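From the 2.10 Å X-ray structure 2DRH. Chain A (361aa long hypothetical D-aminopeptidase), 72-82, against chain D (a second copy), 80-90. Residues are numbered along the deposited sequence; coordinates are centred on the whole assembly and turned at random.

Chain A 72-82: FVMNGYSKPVG
Chain D 80-90: PVGLIQLWELG

A short helix can dock against an irregular, glycine-bearing segment by pairing close backbone packing with a few buried polar bonds, and this contact between two copies of one protein is a compact example; these two stretches bury 627 Å² between them, both sides summed. Chain D contributes a helix, residues 83-89, with Gly D82 at its N-cap (phi/psi 104/-1). Chain A enters in a strand already under way at Phe A72 and Val A73, turns a corner at Met A74 (-77/-48), resumes strand conformation at Asn A75 (-140/115), and passes through Gly A76 (-77/26) into loop at Tyr A77 (-85/65) and on to extended Pro A80 and Val A81. The register pairs Gly A76 with Gln D85 (CA-CA 4.9 Å), Lys A79 with Gly D82 (CA-CA 5.9 Å) and Val A81 with Val D81 (CA-CA 5.6 Å).

Close approach depends on Gly A76: a CB there would lie 2.7 Å from Glu D88 CB and 2.8 Å from Ile D84 O. Gly A76 O receives a CA-H...O contact from Gln D85 CA at 3.1 Å.

Two direct hydrogen bonds fix the helix. The CA-to-CB bond of Glu D88 (t, p, chi3 59°) points toward chain A, and Glu D88 OE1 accepts from Gly A76 N at 2.6 Å, nearly linear at 168°. Gln D85 (t, t, chi3 -47°) brings OE1 to Lys A79 NZ at 2.7 Å; the lysine is m, p, t, t. The same OE1 lies over one face of the Tyr A77 ring.

Apolar contacts accompany these bonds. Ile D84 (m, p) places CG2 4.0 Å from Val A73 CG1 and CG1 3.8 Å from Pro A80 CG. Leu D89 (m, t) CD1 meets Tyr A77 CE2 at 3.6 Å, while Val A81 CG1 and Val D81 CG2, both residues t, stand 4.3 Å apart.

Water extends the polar network. One molecule donates to Ser A78 O and accepts from Gln D85 N, both at 2.8 Å.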

# COMPACT_ATOMS: atom_id res chain seq x y z
N PHE A 72 -8.49 -0.20 -6.70
CA PHE A 72 -8.50 -0.60 -5.31
C PHE A 72 -8.89 -2.06 -5.14
O PHE A 72 -9.90 -2.52 -5.67
CB PHE A 72 -9.48 0.26 -4.51
CG PHE A 72 -9.67 -0.21 -3.09
CD1 PHE A 72 -8.60 -0.19 -2.18
CD2 PHE A 72 -10.91 -0.68 -2.66
CE1 PHE A 72 -8.78 -0.63 -0.88
CE2 PHE A 72 -11.09 -1.12 -1.35
CZ PHE A 72 -10.03 -1.10 -0.46
N VAL A 73 -8.07 -2.79 -4.40
CA VAL A 73 -8.37 -4.19 -4.14
C VAL A 73 -9.02 -4.24 -2.77
O VAL A 73 -8.35 -3.96 -1.77
CB VAL A 73 -7.09 -5.05 -4.12
CG1 VAL A 73 -7.46 -6.52 -3.84
CG2 VAL A 73 -6.36 -4.93 -5.45
N MET A 74 -10.32 -4.53 -2.71
CA MET A 74 -11.01 -4.63 -1.43
C MET A 74 -10.61 -5.98 -0.82
O MET A 74 -10.25 -6.07 0.35
CB MET A 74 -12.52 -4.56 -1.62
CG MET A 74 -13.31 -4.83 -0.33
SD MET A 74 -12.95 -3.68 1.02
CE MET A 74 -14.41 -3.87 1.99
N ASN A 75 -10.69 -7.04 -1.62
CA ASN A 75 -10.30 -8.37 -1.18
C ASN A 75 -9.58 -9.04 -2.34
O ASN A 75 -10.17 -9.28 -3.40
CB ASN A 75 -11.50 -9.20 -0.74
CG ASN A 75 -11.08 -10.52 -0.09
OD1 ASN A 75 -10.19 -10.55 0.76
ND2 ASN A 75 -11.73 -11.61 -0.48
N GLY A 76 -8.29 -9.31 -2.13
CA GLY A 76 -7.46 -9.91 -3.14
C GLY A 76 -7.56 -11.40 -3.45
O GLY A 76 -6.58 -11.99 -3.90
N TYR A 77 -8.70 -12.03 -3.20
CA TYR A 77 -8.82 -13.45 -3.54
C TYR A 77 -9.23 -13.37 -5.00
O TYR A 77 -10.32 -13.78 -5.40
CB TYR A 77 -9.92 -14.12 -2.73
CG TYR A 77 -9.76 -15.62 -2.68
CD1 TYR A 77 -9.98 -16.40 -3.82
CD2 TYR A 77 -9.37 -16.26 -1.51
CE1 TYR A 77 -9.80 -17.78 -3.78
CE2 TYR A 77 -9.19 -17.64 -1.46
CZ TYR A 77 -9.41 -18.39 -2.60
OH TYR A 77 -9.24 -19.76 -2.56
N SER A 78 -8.30 -12.86 -5.81
CA SER A 78 -8.56 -12.60 -7.21
C SER A 78 -7.24 -12.73 -7.97
O SER A 78 -6.17 -12.63 -7.37
CB SER A 78 -9.11 -11.16 -7.30
OG SER A 78 -9.57 -10.82 -8.59
N LYS A 79 -7.33 -12.96 -9.27
CA LYS A 79 -6.15 -13.11 -10.12
C LYS A 79 -6.12 -12.07 -11.25
O LYS A 79 -6.13 -12.42 -12.44
CB LYS A 79 -6.13 -14.52 -10.73
CG LYS A 79 -5.85 -15.67 -9.74
CD LYS A 79 -6.91 -15.81 -8.63
CE LYS A 79 -6.88 -17.24 -8.02
NZ LYS A 79 -7.78 -17.37 -6.83
N PRO A 80 -6.10 -10.77 -10.90
CA PRO A 80 -6.06 -9.75 -11.96
C PRO A 80 -4.68 -9.62 -12.60
O PRO A 80 -3.66 -9.87 -11.97
CB PRO A 80 -6.47 -8.48 -11.22
CG PRO A 80 -5.86 -8.71 -9.85
CD PRO A 80 -6.22 -10.16 -9.57
N VAL A 81 -4.68 -9.22 -13.87
CA VAL A 81 -3.46 -9.03 -14.63
C VAL A 81 -3.40 -7.56 -15.04
O VAL A 81 -4.37 -7.03 -15.60
CB VAL A 81 -3.49 -9.91 -15.90
CG1 VAL A 81 -2.23 -9.69 -16.72
CG2 VAL A 81 -3.65 -11.37 -15.52
N GLY A 82 -2.28 -6.90 -14.75
CA GLY A 82 -2.12 -5.51 -15.13
C GLY A 82 -2.21 -4.42 -14.07
O GLY A 82 -1.91 -3.27 -14.37
N PRO D 80 3.58 -8.48 -13.72
CA PRO D 80 3.46 -9.70 -12.90
C PRO D 80 2.04 -10.20 -12.74
O PRO D 80 1.08 -9.43 -12.73
CB PRO D 80 4.04 -9.26 -11.56
CG PRO D 80 3.58 -7.83 -11.48
CD PRO D 80 3.89 -7.31 -12.88
N VAL D 81 1.91 -11.52 -12.60
CA VAL D 81 0.63 -12.18 -12.43
C VAL D 81 0.68 -12.94 -11.10
O VAL D 81 1.63 -13.69 -10.85
CB VAL D 81 0.39 -13.20 -13.56
CG1 VAL D 81 -0.95 -13.91 -13.35
CG2 VAL D 81 0.44 -12.50 -14.92
N GLY D 82 -0.32 -12.72 -10.25
CA GLY D 82 -0.37 -13.43 -8.98
C GLY D 82 0.00 -12.68 -7.71
O GLY D 82 -0.08 -13.26 -6.62
N LEU D 83 0.39 -11.41 -7.80
CA LEU D 83 0.79 -10.70 -6.60
C LEU D 83 -0.36 -10.26 -5.71
O LEU D 83 -0.21 -10.20 -4.48
CB LEU D 83 1.66 -9.49 -6.94
CG LEU D 83 3.01 -9.82 -7.58
CD1 LEU D 83 3.83 -8.54 -7.76
CD2 LEU D 83 3.77 -10.82 -6.69
N ILE D 84 -1.51 -9.95 -6.31
CA ILE D 84 -2.66 -9.51 -5.53
C ILE D 84 -3.11 -10.57 -4.50
O ILE D 84 -3.37 -10.25 -3.35
CB ILE D 84 -3.86 -9.13 -6.45
CG1 ILE D 84 -3.71 -7.68 -6.94
CG2 ILE D 84 -5.18 -9.25 -5.69
CD1 ILE D 84 -2.41 -7.41 -7.67
N GLN D 85 -3.20 -11.83 -4.91
CA GLN D 85 -3.62 -12.85 -3.96
C GLN D 85 -2.51 -13.12 -2.97
O GLN D 85 -2.77 -13.33 -1.80
CB GLN D 85 -4.02 -14.15 -4.66
CG GLN D 85 -4.68 -15.15 -3.70
CD GLN D 85 -5.60 -16.13 -4.42
OE1 GLN D 85 -6.42 -15.72 -5.25
NE2 GLN D 85 -5.47 -17.42 -4.09
N LEU D 86 -1.26 -13.09 -3.43
CA LEU D 86 -0.10 -13.32 -2.58
C LEU D 86 -0.15 -12.38 -1.36
O LEU D 86 0.02 -12.82 -0.21
CB LEU D 86 1.18 -13.11 -3.39
CG LEU D 86 2.53 -13.52 -2.79
CD1 LEU D 86 3.57 -13.66 -3.89
CD2 LEU D 86 2.95 -12.52 -1.73
N TRP D 87 -0.39 -11.10 -1.63
CA TRP D 87 -0.48 -10.08 -0.58
C TRP D 87 -1.70 -10.23 0.32
O TRP D 87 -1.64 -10.00 1.52
CB TRP D 87 -0.50 -8.67 -1.20
CG TRP D 87 0.84 -8.19 -1.68
CD1 TRP D 87 2.04 -8.35 -1.05
CD2 TRP D 87 1.11 -7.43 -2.87
NE1 TRP D 87 3.04 -7.72 -1.77
CE2 TRP D 87 2.49 -7.15 -2.89
CE3 TRP D 87 0.31 -6.95 -3.92
CZ2 TRP D 87 3.10 -6.42 -3.91
CZ3 TRP D 87 0.91 -6.22 -4.94
CH2 TRP D 87 2.30 -5.95 -4.93
N GLU D 88 -2.83 -10.61 -0.28
CA GLU D 88 -4.05 -10.77 0.50
C GLU D 88 -4.04 -12.00 1.42
O GLU D 88 -4.47 -11.91 2.57
CB GLU D 88 -5.25 -10.87 -0.44
CG GLU D 88 -6.58 -10.86 0.30
CD GLU D 88 -6.92 -9.48 0.84
OE1 GLU D 88 -7.01 -8.54 0.03
OE2 GLU D 88 -7.10 -9.35 2.08
N LEU D 89 -3.57 -13.13 0.91
CA LEU D 89 -3.56 -14.36 1.71
C LEU D 89 -2.20 -14.68 2.31
O LEU D 89 -2.10 -15.55 3.18
CB LEU D 89 -4.07 -15.54 0.87
CG LEU D 89 -5.50 -15.45 0.34
CD1 LEU D 89 -5.82 -16.67 -0.52
CD2 LEU D 89 -6.48 -15.36 1.51
N GLY D 90 -1.18 -13.99 1.83
CA GLY D 90 0.18 -14.20 2.32
C GLY D 90 0.78 -15.53 1.91
O GLY D 90 1.72 -16.01 2.55
O HOH W 1 -9.44 -7.71 2.17
O HOH W 2 -3.35 -12.66 -7.62
O HOH W 3 -6.66 -19.45 -5.42
O HOH W 4 -2.58 -10.70 -9.54
O HOH W 5 -3.14 -12.81 -11.27
O HOH W 6 0.24 -6.68 -12.75